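PDB 5Y2A: insect group II chitinase, which probably hydrolyses the beta-1,4 linkages of chitin in insect cuticle, as a family 18 glycoside hydrolase with a TIM-barrel catalytic domain. Local coordinates for residues H52-L56 with D57-K61; G20-P24 with G25-P29; F104-H107 with A108-L112; N11-W14 with Y15-D18. All coordinates share one frame; numbering follows the deposited sequence.

Interaction 1 of 4, residues H52-L56 with D57-K61; sequences HDIWL and DVENK
Asn60 folds back over Trp55 and grips its carbonyl twice. ND2 of Asn60 gives a nearly straight bond of 2.8 Å to Trp55 O, which lies in the amide plane, while Asn60 N reaches the same oxygen from the opposite face of the carbonyl. ND2 also hangs over the middle of the indole, 3.2 Å from Trp55 CE2, with ring and amide planes 59° apart. Trp55 sets its CG anti to the backbone N (chi1 -174°), and this brings the ring beneath the amide. Asparagine suits the first non-helical position, since its short amide can turn back on the last turn. Helix 54-59 follows strand 49-51, which runs antiparallel to barrel strand 34-42, in the connection toward barrel strand 75-81 of this family 18 fold. It widens into a pi-type turn, Ile54 O accepting from both Val58 N and Glu59 N. Asp53 is its N-cap: OD1 takes Leu56 N at 3.1 Å from above the carboxylate plane, and OD2 is bonded by the Tyr15 hydroxyl. Asp57 leans beside its own backbone N (chi1 -60°), sending its carboxylate toward the helix start. There OD2 makes a weak 3.4 Å bond with Asp53 N and accepts from Ser51, while OD1 is held by Tyr37 and Asn11. Lys61 curls round so that NZ donates to both Val58 O and Glu59 O, a fitting place for a positive charge at a helix C-terminus.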
loop_
_atom_site.group_PDB
_atom_site.type_symbol
_atom_site.label_atom_id
_atom_site.label_comp_id
_atom_site.label_asym_id
_atom_site.label_seq_id
_atom_site.Cartn_x
_atom_site.Cartn_y
_atom_site.Cartn_z
ATOM N N HIS A 52 2.156 14.518 -10.644
ATOM C CA HIS A 52 2.612 13.375 -9.868
ATOM C C HIS A 52 3.284 12.331 -10.745
ATOM O O HIS A 52 3.936 11.422 -10.221
ATOM C CB HIS A 52 1.426 12.749 -9.112
ATOM C CG HIS A 52 1.803 11.596 -8.230
ATOM N ND1 HIS A 52 1.575 10.283 -8.582
ATOM C CD2 HIS A 52 2.407 11.562 -7.019
ATOM C CE1 HIS A 52 2.016 9.488 -7.621
ATOM N NE2 HIS A 52 2.526 10.240 -6.662
ATOM N N ASP A 53 3.179 12.469 -12.072
ATOM C CA ASP A 53 3.723 11.486 -13.004
ATOM C C ASP A 53 4.072 12.242 -14.288
ATOM O O ASP A 53 3.316 12.248 -15.261
ATOM C CB ASP A 53 2.731 10.355 -13.271
ATOM C CG ASP A 53 3.349 9.199 -14.031
ATOM O OD1 ASP A 53 4.397 9.396 -14.683
ATOM O OD2 ASP A 53 2.785 8.084 -13.972
ATOM N N ILE A 54 5.252 12.869 -14.285
ATOM C CA ILE A 54 5.677 13.663 -15.439
ATOM C C ILE A 54 5.691 12.801 -16.693
ATOM O O ILE A 54 5.275 13.236 -17.777
ATOM C CB ILE A 54 7.056 14.297 -15.170
ATOM C CG1 ILE A 54 6.972 15.349 -14.068
ATOM C CG2 ILE A 54 7.633 14.899 -16.447
ATOM C CD1 ILE A 54 6.221 16.589 -14.486
ATOM N N TRP A 55 6.121 11.550 -16.556
ATOM C CA TRP A 55 6.284 10.696 -17.724
ATOM C C TRP A 55 4.947 10.441 -18.418
ATOM O O TRP A 55 4.859 10.514 -19.647
ATOM C CB TRP A 55 6.953 9.379 -17.321
ATOM C CG TRP A 55 7.264 8.542 -18.502
ATOM C CD1 TRP A 55 8.318 8.692 -19.357
ATOM C CD2 TRP A 55 6.492 7.452 -19.004
ATOM N NE1 TRP A 55 8.260 7.746 -20.348
ATOM C CE2 TRP A 55 7.146 6.974 -20.155
ATOM C CE3 TRP A 55 5.315 6.826 -18.585
ATOM C CZ2 TRP A 55 6.663 5.902 -20.892
ATOM C CZ3 TRP A 55 4.835 5.766 -19.322
ATOM C CH2 TRP A 55 5.510 5.311 -20.462
ATOM N N LEU A 56 3.895 10.136 -17.651
ATOM C CA LEU A 56 2.574 9.954 -18.255
ATOM C C LEU A 56 1.892 11.284 -18.551
ATOM O O LEU A 56 1.414 11.510 -19.670
ATOM C CB LEU A 56 1.663 9.127 -17.348
ATOM C CG LEU A 56 1.532 7.616 -17.514
ATOM C CD1 LEU A 56 0.281 7.167 -16.778
ATOM C CD2 LEU A 56 1.497 7.200 -18.975
ATOM N N ASP A 57 1.798 12.154 -17.541
ATOM C CA ASP A 57 0.952 13.340 -17.647
ATOM C C ASP A 57 1.471 14.300 -18.709
ATOM O O ASP A 57 0.684 14.932 -19.425
ATOM C CB ASP A 57 0.879 14.065 -16.301
ATOM C CG ASP A 57 0.307 13.211 -15.196
ATOM O OD1 ASP A 57 -0.411 12.229 -15.493
ATOM O OD2 ASP A 57 0.555 13.554 -14.021
ATOM N N VAL A 58 2.789 14.439 -18.805
ATOM C CA VAL A 58 3.424 15.484 -19.603
ATOM C C VAL A 58 4.168 14.891 -20.792
ATOM O O VAL A 58 3.839 15.178 -21.946
ATOM C CB VAL A 58 4.355 16.354 -18.732
ATOM C CG1 VAL A 58 5.097 17.369 -19.591
ATOM C CG2 VAL A 58 3.554 17.052 -17.648
ATOM N N GLU A 59 5.159 14.033 -20.530
ATOM C CA GLU A 59 5.953 13.447 -21.607
ATOM C C GLU A 59 5.073 12.712 -22.609
ATOM O O GLU A 59 5.211 12.887 -23.824
ATOM C CB GLU A 59 7.001 12.497 -21.023
ATOM C CG GLU A 59 8.150 13.179 -20.311
ATOM C CD GLU A 59 8.689 14.364 -21.081
ATOM O OE1 GLU A 59 9.120 14.173 -22.240
ATOM O OE2 GLU A 59 8.686 15.484 -20.526
ATOM N N ASN A 60 4.140 11.900 -22.118
ATOM C CA ASN A 60 3.234 11.170 -22.990
ATOM C C ASN A 60 1.901 11.884 -23.168
ATOM O O ASN A 60 0.963 11.303 -23.725
ATOM C CB ASN A 60 3.040 9.746 -22.469
ATOM C CG ASN A 60 4.230 8.859 -22.783
ATOM O OD1 ASN A 60 4.271 8.207 -23.822
ATOM N ND2 ASN A 60 5.225 8.868 -21.905
ATOM N N LYS A 61 1.808 13.134 -22.708
ATOM C CA LYS A 61 0.745 14.069 -23.085
ATOM C C LYS A 61 -0.630 13.653 -22.563
ATOM O O LYS A 61 -1.650 14.027 -23.148
ATOM C CB LYS A 61 0.665 14.232 -24.609
ATOM C CG LYS A 61 1.966 14.620 -25.299
ATOM C CD LYS A 61 2.421 16.008 -24.907
ATOM C CE LYS A 61 3.783 16.316 -25.502
ATOM N NZ LYS A 61 4.884 15.751 -24.679
HETATM O O HOH W 1 -0.458 14.554 -11.941
#

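Interaction 2 of 4, residues G20-P24 with G25-P29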
loop_
_atom_site.group_PDB
_atom_site.type_symbol
_atom_site.label_atom_id
_atom_site.label_comp_id
_atom_site.label_asym_id
_atom_site.label_seq_id
_atom_site.Cartn_x
_atom_site.Cartn_y
_atom_site.Cartn_z
ATOM N N GLY A 20 -7.079 -4.640 -17.530
ATOM C CA GLY A 20 -7.480 -3.529 -16.683
ATOM C C GLY A 20 -6.967 -2.166 -17.098
ATOM O O GLY A 20 -7.382 -1.145 -16.546
ATOM N N LYS A 21 -6.049 -2.142 -18.060
ATOM C CA LYS A 21 -5.412 -0.900 -18.474
ATOM C C LYS A 21 -6.437 0.104 -18.985
ATOM O O LYS A 21 -7.291 -0.224 -19.811
ATOM C CB LYS A 21 -4.378 -1.206 -19.558
ATOM C CG LYS A 21 -3.613 -0.005 -20.071
ATOM C CD LYS A 21 -2.731 -0.412 -21.241
ATOM C CE LYS A 21 -1.626 0.608 -21.490
ATOM N NZ LYS A 21 -0.491 0.478 -20.547
ATOM N N TYR A 22 -6.357 1.332 -18.480
ATOM C CA TYR A 22 -7.285 2.393 -18.852
ATOM C C TYR A 22 -6.482 3.612 -19.271
ATOM O O TYR A 22 -5.637 4.097 -18.509
ATOM C CB TYR A 22 -8.221 2.732 -17.690
ATOM C CG TYR A 22 -9.441 3.549 -18.076
ATOM C CD1 TYR A 22 -9.353 4.921 -18.283
ATOM C CD2 TYR A 22 -10.687 2.942 -18.215
ATOM C CE1 TYR A 22 -10.472 5.671 -18.629
ATOM C CE2 TYR A 22 -11.812 3.681 -18.555
ATOM C CZ TYR A 22 -11.697 5.043 -18.761
ATOM O OH TYR A 22 -12.813 5.771 -19.096
ATOM N N THR A 23 -6.744 4.104 -20.482
ATOM C CA THR A 23 -6.016 5.224 -21.060
ATOM C C THR A 23 -7.000 6.343 -21.405
ATOM O O THR A 23 -8.222 6.132 -21.352
ATOM C CB THR A 23 -5.243 4.779 -22.310
ATOM O OG1 THR A 23 -6.151 4.638 -23.407
ATOM C CG2 THR A 23 -4.544 3.446 -22.070
ATOM N N PRO A 24 -6.520 7.542 -21.748
ATOM C CA PRO A 24 -7.453 8.590 -22.205
ATOM C C PRO A 24 -8.348 8.154 -23.352
ATOM O O PRO A 24 -9.491 8.616 -23.444
ATOM C CB PRO A 24 -6.511 9.729 -22.618
ATOM C CG PRO A 24 -5.314 9.540 -21.748
ATOM C CD PRO A 24 -5.142 8.057 -21.617
ATOM N N GLY A 25 -7.864 7.265 -24.221
ATOM C CA GLY A 25 -8.663 6.744 -25.312
ATOM C C GLY A 25 -9.809 5.850 -24.885
ATOM O O GLY A 25 -10.693 5.582 -25.703
ATOM N N ASP A 26 -9.820 5.387 -23.636
ATOM C CA ASP A 26 -10.939 4.605 -23.131
ATOM C C ASP A 26 -12.077 5.471 -22.604
ATOM O O ASP A 26 -13.177 4.951 -22.382
ATOM C CB ASP A 26 -10.466 3.650 -22.022
ATOM C CG ASP A 26 -9.539 2.566 -22.546
ATOM O OD1 ASP A 26 -10.001 1.712 -23.333
ATOM O OD2 ASP A 26 -8.345 2.578 -22.185
ATOM N N ILE A 27 -11.852 6.768 -22.395
ATOM C CA ILE A 27 -12.926 7.630 -21.912
ATOM C C ILE A 27 -14.010 7.726 -22.976
ATOM O O ILE A 27 -13.726 7.960 -24.157
ATOM C CB ILE A 27 -12.394 9.021 -21.544
ATOM C CG1 ILE A 27 -11.353 8.937 -20.429
ATOM C CG2 ILE A 27 -13.544 9.925 -21.102
ATOM C CD1 ILE A 27 -10.575 10.228 -20.236
ATOM N N ASN A 28 -15.259 7.518 -22.566
ATOM C CA ASN A 28 -16.405 7.804 -23.418
ATOM C C ASN A 28 -16.961 9.154 -22.983
ATOM O O ASN A 28 -17.679 9.226 -21.970
ATOM C CB ASN A 28 -17.468 6.707 -23.295
ATOM C CG ASN A 28 -18.657 6.924 -24.226
ATOM O OD1 ASN A 28 -18.824 7.991 -24.813
ATOM N ND2 ASN A 28 -19.486 5.901 -24.361
ATOM N N PRO A 29 -16.662 10.248 -23.694
ATOM C CA PRO A 29 -17.075 11.576 -23.206
ATOM C C PRO A 29 -18.577 11.773 -23.181
ATOM O O PRO A 29 -19.056 12.647 -22.446
ATOM C CB PRO A 29 -16.394 12.543 -24.187
ATOM C CG PRO A 29 -16.222 11.747 -25.433
ATOM C CD PRO A 29 -15.959 10.324 -24.985
HETATM O O HOH W 2 -6.938 0.584 -22.800
HETATM O O HOH W 3 -11.555 9.173 -25.419
#
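Thr23 and Asp26 are tied together by reciprocal bonds. Thr23 N donates at 2.8 Å to Asp26 OD2, which accepts with its anti lone pair, the one facing away from the other carboxylate oxygen, and Asp26 N returns a bond of 2.9 Å to Thr23 O from above the carbonyl plane. Thr23 OG1 also stands 3.2 Å from Asp26 OD2, though its proton has another acceptor within reach. Asp26 OD2 can reach Thr23 N because CG sits beside the aspartate's own backbone N (chi1 -67°), swinging the carboxylate back over the turn. One residue on, Ile27 N donates to Pro24 O at 3.2 Å, and a water bridges Pro24 O to Ile27 O. Proline is well placed at the start of this short 3-10 turn, where its nitrogen needs no acceptor. Outside the polar net, Asp26 CB lies over the centre of the Tyr22 ring, a CH-pi contact 3.7 Å from the centroid and only 9° off the normal. Ile27 CG1 meets the same ring at its edge, 3.8 Å from Tyr22 CE1. Pro24 and Ile27 rest on Tyr9 of strand 4-10, Pro24 also touches helix 62-67, and Phe350 meets Tyr22 edge-to-face. Asp26 therefore has a divided role, its methylene feeding the aromatic packing while its carboxylate accepts from the N-H of Thr23; one residue thus serves both the polar turn and the aromatic packing in the loop between strands 4-10 and 34-42.

Interaction 3 of 4, residues F104-H107 with A108-L112; sequences FVVH and AVDFL
His107 lies alongside Phe111, one helical turn further on and pointing the same way. Starting at the backbone, His107 CB is 3.2 Å from Ala108 N, the ordinary closeness of successive residues. CG stands anti to the backbone N (chi1 174°), which lays the imidazole beside the carbonyl carbon and tips it along the helix. ND1 then passes 3.6 Å from Ala108 N without bonding to it. The next atom, CE1, does the real touching: it comes within 3.7 Å of Phe111 CD2 and 4.0 Å of Phe111 CB. The two rings meet rim to rim, with centroids 5.8 Å apart and planes at 34°, so neither covers the face of the other. The helical bond from Phe111 N to His107 O, 2.9 Å, sets the two residues one turn apart, and both side chains put CG anti to the backbone N. On the buried flank Ala108 is small enough to let the Phe104 ring lie close, CE1 of Phe104 being 4.3 Å from Ala108 CB. The segment belongs to helix 98-115, one of the outer helices of the TIM barrel. Phe104, Ala108 and Phe111 pack on Ile49 of strand 49-51, Phe104 and Phe111 also reach strand 75-81, and Val105 faces helix 141-159, whereas Val106 and Asp110 look outward to solvent.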
loop_
_atom_site.group_PDB
_atom_site.type_symbol
_atom_site.label_atom_id
_atom_site.label_comp_id
_atom_site.label_asym_id
_atom_site.label_seq_id
_atom_site.Cartn_x
_atom_site.Cartn_y
_atom_site.Cartn_z
ATOM N N PHE A 104 0.157 30.050 -4.398
ATOM C CA PHE A 104 -0.540 28.875 -4.922
ATOM C C PHE A 104 -1.554 29.263 -5.989
ATOM O O PHE A 104 -1.601 28.659 -7.068
ATOM C CB PHE A 104 -1.226 28.130 -3.775
ATOM C CG PHE A 104 -2.050 26.947 -4.217
ATOM C CD1 PHE A 104 -3.379 27.103 -4.575
ATOM C CD2 PHE A 104 -1.490 25.679 -4.270
ATOM C CE1 PHE A 104 -4.139 26.018 -4.985
ATOM C CE2 PHE A 104 -2.241 24.585 -4.675
ATOM C CZ PHE A 104 -3.569 24.756 -5.035
ATOM N N VAL A 105 -2.379 30.272 -5.700
ATOM C CA VAL A 105 -3.463 30.655 -6.604
ATOM C C VAL A 105 -2.907 31.147 -7.934
ATOM O O VAL A 105 -3.392 30.770 -9.008
ATOM C CB VAL A 105 -4.359 31.717 -5.942
ATOM C CG1 VAL A 105 -5.329 32.304 -6.959
ATOM C CG2 VAL A 105 -5.101 31.122 -4.759
ATOM N N VAL A 106 -1.893 32.011 -7.886
ATOM C CA VAL A 106 -1.305 32.533 -9.120
ATOM C C VAL A 106 -0.716 31.400 -9.955
ATOM O O VAL A 106 -0.929 31.322 -11.170
ATOM C CB VAL A 106 -0.249 33.607 -8.801
ATOM C CG1 VAL A 106 0.578 33.911 -10.037
ATOM C CG2 VAL A 106 -0.926 34.865 -8.286
ATOM N N HIS A 107 0.039 30.507 -9.312
ATOM C CA HIS A 107 0.657 29.402 -10.036
ATOM C C HIS A 107 -0.392 28.433 -10.579
ATOM O O HIS A 107 -0.249 27.916 -11.694
ATOM C CB HIS A 107 1.643 28.671 -9.123
ATOM C CG HIS A 107 2.223 27.435 -9.733
ATOM N ND1 HIS A 107 1.576 26.216 -9.705
ATOM C CD2 HIS A 107 3.391 27.226 -10.386
ATOM C CE1 HIS A 107 2.320 25.313 -10.318
ATOM N NE2 HIS A 107 3.427 25.900 -10.740
ATOM N N ALA A 108 -1.445 28.172 -9.803
ATOM C CA ALA A 108 -2.464 27.219 -10.233
ATOM C C ALA A 108 -3.118 27.654 -11.538
ATOM O O ALA A 108 -3.305 26.839 -12.447
ATOM C CB ALA A 108 -3.515 27.045 -9.137
ATOM N N VAL A 109 -3.450 28.941 -11.661
ATOM C CA VAL A 109 -4.093 29.431 -12.880
ATOM C C VAL A 109 -3.216 29.151 -14.095
ATOM O O VAL A 109 -3.692 28.669 -15.130
ATOM C CB VAL A 109 -4.421 30.929 -12.749
ATOM C CG1 VAL A 109 -4.828 31.503 -14.098
ATOM C CG2 VAL A 109 -5.524 31.136 -11.722
ATOM N N ASP A 110 -1.920 29.445 -13.983
ATOM C CA ASP A 110 -1.007 29.212 -15.099
ATOM C C ASP A 110 -0.834 27.724 -15.382
ATOM O O ASP A 110 -0.792 27.309 -16.546
ATOM C CB ASP A 110 0.343 29.863 -14.805
ATOM C CG ASP A 110 0.256 31.372 -14.750
ATOM O OD1 ASP A 110 -0.589 31.942 -15.474
ATOM O OD2 ASP A 110 1.022 31.984 -13.976
ATOM N N PHE A 111 -0.726 26.908 -14.330
ATOM C CA PHE A 111 -0.588 25.465 -14.517
ATOM C C PHE A 111 -1.784 24.901 -15.277
ATOM O O PHE A 111 -1.627 24.149 -16.245
ATOM C CB PHE A 111 -0.434 24.780 -13.155
ATOM C CG PHE A 111 0.028 23.346 -13.233
ATOM C CD1 PHE A 111 -0.883 22.316 -13.421
ATOM C CD2 PHE A 111 1.372 23.028 -13.098
ATOM C CE1 PHE A 111 -0.462 20.994 -13.486
ATOM C CE2 PHE A 111 1.800 21.706 -13.159
ATOM C CZ PHE A 111 0.879 20.687 -13.354
ATOM N N LEU A 112 -2.991 25.277 -14.857
ATOM C CA LEU A 112 -4.199 24.755 -15.488
ATOM C C LEU A 112 -4.288 25.184 -16.948
ATOM O O LEU A 112 -4.558 24.364 -17.833
ATOM C CB LEU A 112 -5.421 25.227 -14.701
ATOM C CG LEU A 112 -5.433 24.718 -13.260
ATOM C CD1 LEU A 112 -6.426 25.504 -12.418
ATOM C CD2 LEU A 112 -5.746 23.230 -13.230
#

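Interaction 4 of 4, residues N11-W14 with Y15-D18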
loop_
_atom_site.group_PDB
_atom_site.type_symbol
_atom_site.label_atom_id
_atom_site.label_comp_id
_atom_site.label_asym_id
_atom_site.label_seq_id
_atom_site.Cartn_x
_atom_site.Cartn_y
_atom_site.Cartn_z
ATOM N N ASN A 11 -4.882 8.641 -13.485
ATOM C CA ASN A 11 -3.712 8.459 -14.341
ATOM C C ASN A 11 -2.968 7.152 -14.041
ATOM O O ASN A 11 -2.335 6.591 -14.941
ATOM C CB ASN A 11 -2.809 9.706 -14.291
ATOM C CG ASN A 11 -2.144 9.943 -12.949
ATOM O OD1 ASN A 11 -2.515 9.375 -11.929
ATOM N ND2 ASN A 11 -1.188 10.869 -12.941
ATOM N N TRP A 12 -3.004 6.664 -12.802
ATOM C CA TRP A 12 -2.316 5.415 -12.466
ATOM C C TRP A 12 -3.007 4.155 -13.003
ATOM O O TRP A 12 -2.431 3.065 -12.902
ATOM C CB TRP A 12 -2.134 5.313 -10.951
ATOM C CG TRP A 12 -3.395 5.168 -10.154
ATOM C CD1 TRP A 12 -4.019 4.002 -9.800
ATOM C CD2 TRP A 12 -4.189 6.230 -9.605
ATOM N NE1 TRP A 12 -5.146 4.274 -9.057
ATOM C CE2 TRP A 12 -5.276 5.633 -8.926
ATOM C CE3 TRP A 12 -4.086 7.627 -9.624
ATOM C CZ2 TRP A 12 -6.250 6.385 -8.262
ATOM C CZ3 TRP A 12 -5.061 8.374 -8.973
ATOM C CH2 TRP A 12 -6.126 7.752 -8.297
ATOM N N ALA A 13 -4.199 4.263 -13.596
ATOM C CA ALA A 13 -4.846 3.097 -14.198
ATOM C C ALA A 13 -4.120 2.588 -15.434
ATOM O O ALA A 13 -4.489 1.531 -15.959
ATOM C CB ALA A 13 -6.303 3.409 -14.547
ATOM N N TRP A 14 -3.178 3.364 -15.969
ATOM C CA TRP A 14 -2.345 2.895 -17.069
ATOM C C TRP A 14 -1.400 1.780 -16.623
ATOM O O TRP A 14 -1.051 0.903 -17.423
ATOM C CB TRP A 14 -1.567 4.083 -17.639
ATOM C CG TRP A 14 -0.831 3.799 -18.910
ATOM C CD1 TRP A 14 -1.309 3.928 -20.183
ATOM C CD2 TRP A 14 0.528 3.366 -19.032
ATOM N NE1 TRP A 14 -0.334 3.588 -21.088
ATOM C CE2 TRP A 14 0.803 3.239 -20.408
ATOM C CE3 TRP A 14 1.536 3.064 -18.112
ATOM C CZ2 TRP A 14 2.045 2.822 -20.886
ATOM C CZ3 TRP A 14 2.768 2.652 -18.587
ATOM C CH2 TRP A 14 3.012 2.536 -19.961
ATOM N N TYR A 15 -0.984 1.798 -15.355
ATOM C CA TYR A 15 -0.004 0.845 -14.821
ATOM C C TYR A 15 -0.708 -0.418 -14.323
ATOM O O TYR A 15 -0.605 -0.815 -13.166
ATOM C CB TYR A 15 0.806 1.491 -13.701
ATOM C CG TYR A 15 1.547 2.749 -14.099
ATOM C CD1 TYR A 15 2.685 2.682 -14.883
ATOM C CD2 TYR A 15 1.135 3.997 -13.653
ATOM C CE1 TYR A 15 3.376 3.814 -15.245
ATOM C CE2 TYR A 15 1.829 5.146 -14.008
ATOM C CZ TYR A 15 2.951 5.041 -14.810
ATOM O OH TYR A 15 3.661 6.155 -15.180
ATOM N N ARG A 16 -1.454 -1.036 -15.223
ATOM C CA ARG A 16 -2.335 -2.140 -14.887
ATOM C C ARG A 16 -2.228 -3.210 -15.956
ATOM O O ARG A 16 -2.002 -2.887 -17.129
ATOM C CB ARG A 16 -3.791 -1.668 -14.790
ATOM C CG ARG A 16 -4.474 -2.027 -13.507
ATOM C CD ARG A 16 -5.729 -1.209 -13.320
ATOM N NE ARG A 16 -5.565 -0.252 -12.237
ATOM C CZ ARG A 16 -6.512 0.579 -11.828
ATOM N NH1 ARG A 16 -7.703 0.560 -12.411
ATOM N NH2 ARG A 16 -6.271 1.423 -10.835
ATOM N N PRO A 17 -2.430 -4.485 -15.598
ATOM C CA PRO A 17 -2.336 -5.541 -16.611
ATOM C C PRO A 17 -3.342 -5.254 -17.715
ATOM O O PRO A 17 -4.392 -4.652 -17.478
ATOM C CB PRO A 17 -2.688 -6.818 -15.836
ATOM C CG PRO A 17 -2.352 -6.496 -14.405
ATOM C CD PRO A 17 -2.616 -5.027 -14.237
ATOM N N ASP A 18 -2.996 -5.683 -18.932
ATOM C CA ASP A 18 -3.695 -5.221 -20.134
ATOM C C ASP A 18 -5.213 -5.225 -20.010
ATOM O O ASP A 18 -5.872 -4.290 -20.476
ATOM C CB ASP A 18 -3.267 -6.039 -21.352
ATOM C CG ASP A 18 -1.886 -5.659 -21.850
ATOM O OD1 ASP A 18 -1.431 -4.536 -21.532
ATOM O OD2 ASP A 18 -1.263 -6.470 -22.569
HETATM O O HOH W 4 -3.112 0.933 -11.192
#
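Between Trp12 and Arg16 the chain passes from a 3-10 turn, closed by Tyr15 N to Trp12 O at 3.1 Å, into an inverse gamma turn centred on Tyr15, where Arg16 N makes a weak bond to Trp14 O. Trp14 turns the edge of its six-membered ring toward the face of Tyr15, an offset edge-to-face pair with planes at 86° and Trp14 CE3 only 3.4 Å from Tyr15 CD1. Tyr15 offers that face because its CG lies beside its own backbone N (chi1 -58°). Arg16 bends at its third torsion and spreads its guanidinium over Ala13, with CZ 3.9 Å from Ala13 CB; a small methyl suits a flat group lying this close. NH2 ends alongside the indole of Trp12, 3.5 Å from NE1. A water bridges Trp12 O, 2.8 Å away, and Arg16 NE, 2.9 Å away, while NH1 forms a salt bridge with Asp346. The chemistry is thus split: the aromatic pair packs on helix 54-59 of its own chain and also meets Trp55 of the second subunit, and on the other flank a buried arginine has its charge answered by a carboxylate and its NE by a held water.

Interactions 1, 2 and 4 form one neighbourhood beside the first strands of the barrel, whereas interaction 3 touches none of the others: its centre is about 18 Å from that of interaction 1 and 27 to 28 Å from those of interactions 2 and 4. Residues 11-18 touch both the start of helix 54-59 and the loop of interaction 2, whose Tyr22 N and Lys21 NZ reach the carbonyls of Ala13 and Trp14. Interaction 1 is a surface contact and the other three are partly buried. Helix ends and turns in interactions 1, 2 and 4 depend on side-chain bonds to the backbone or on bridging waters, while mid-helix residues 104-112 satisfy their backbone regularly and meet through apolar and aromatic rims.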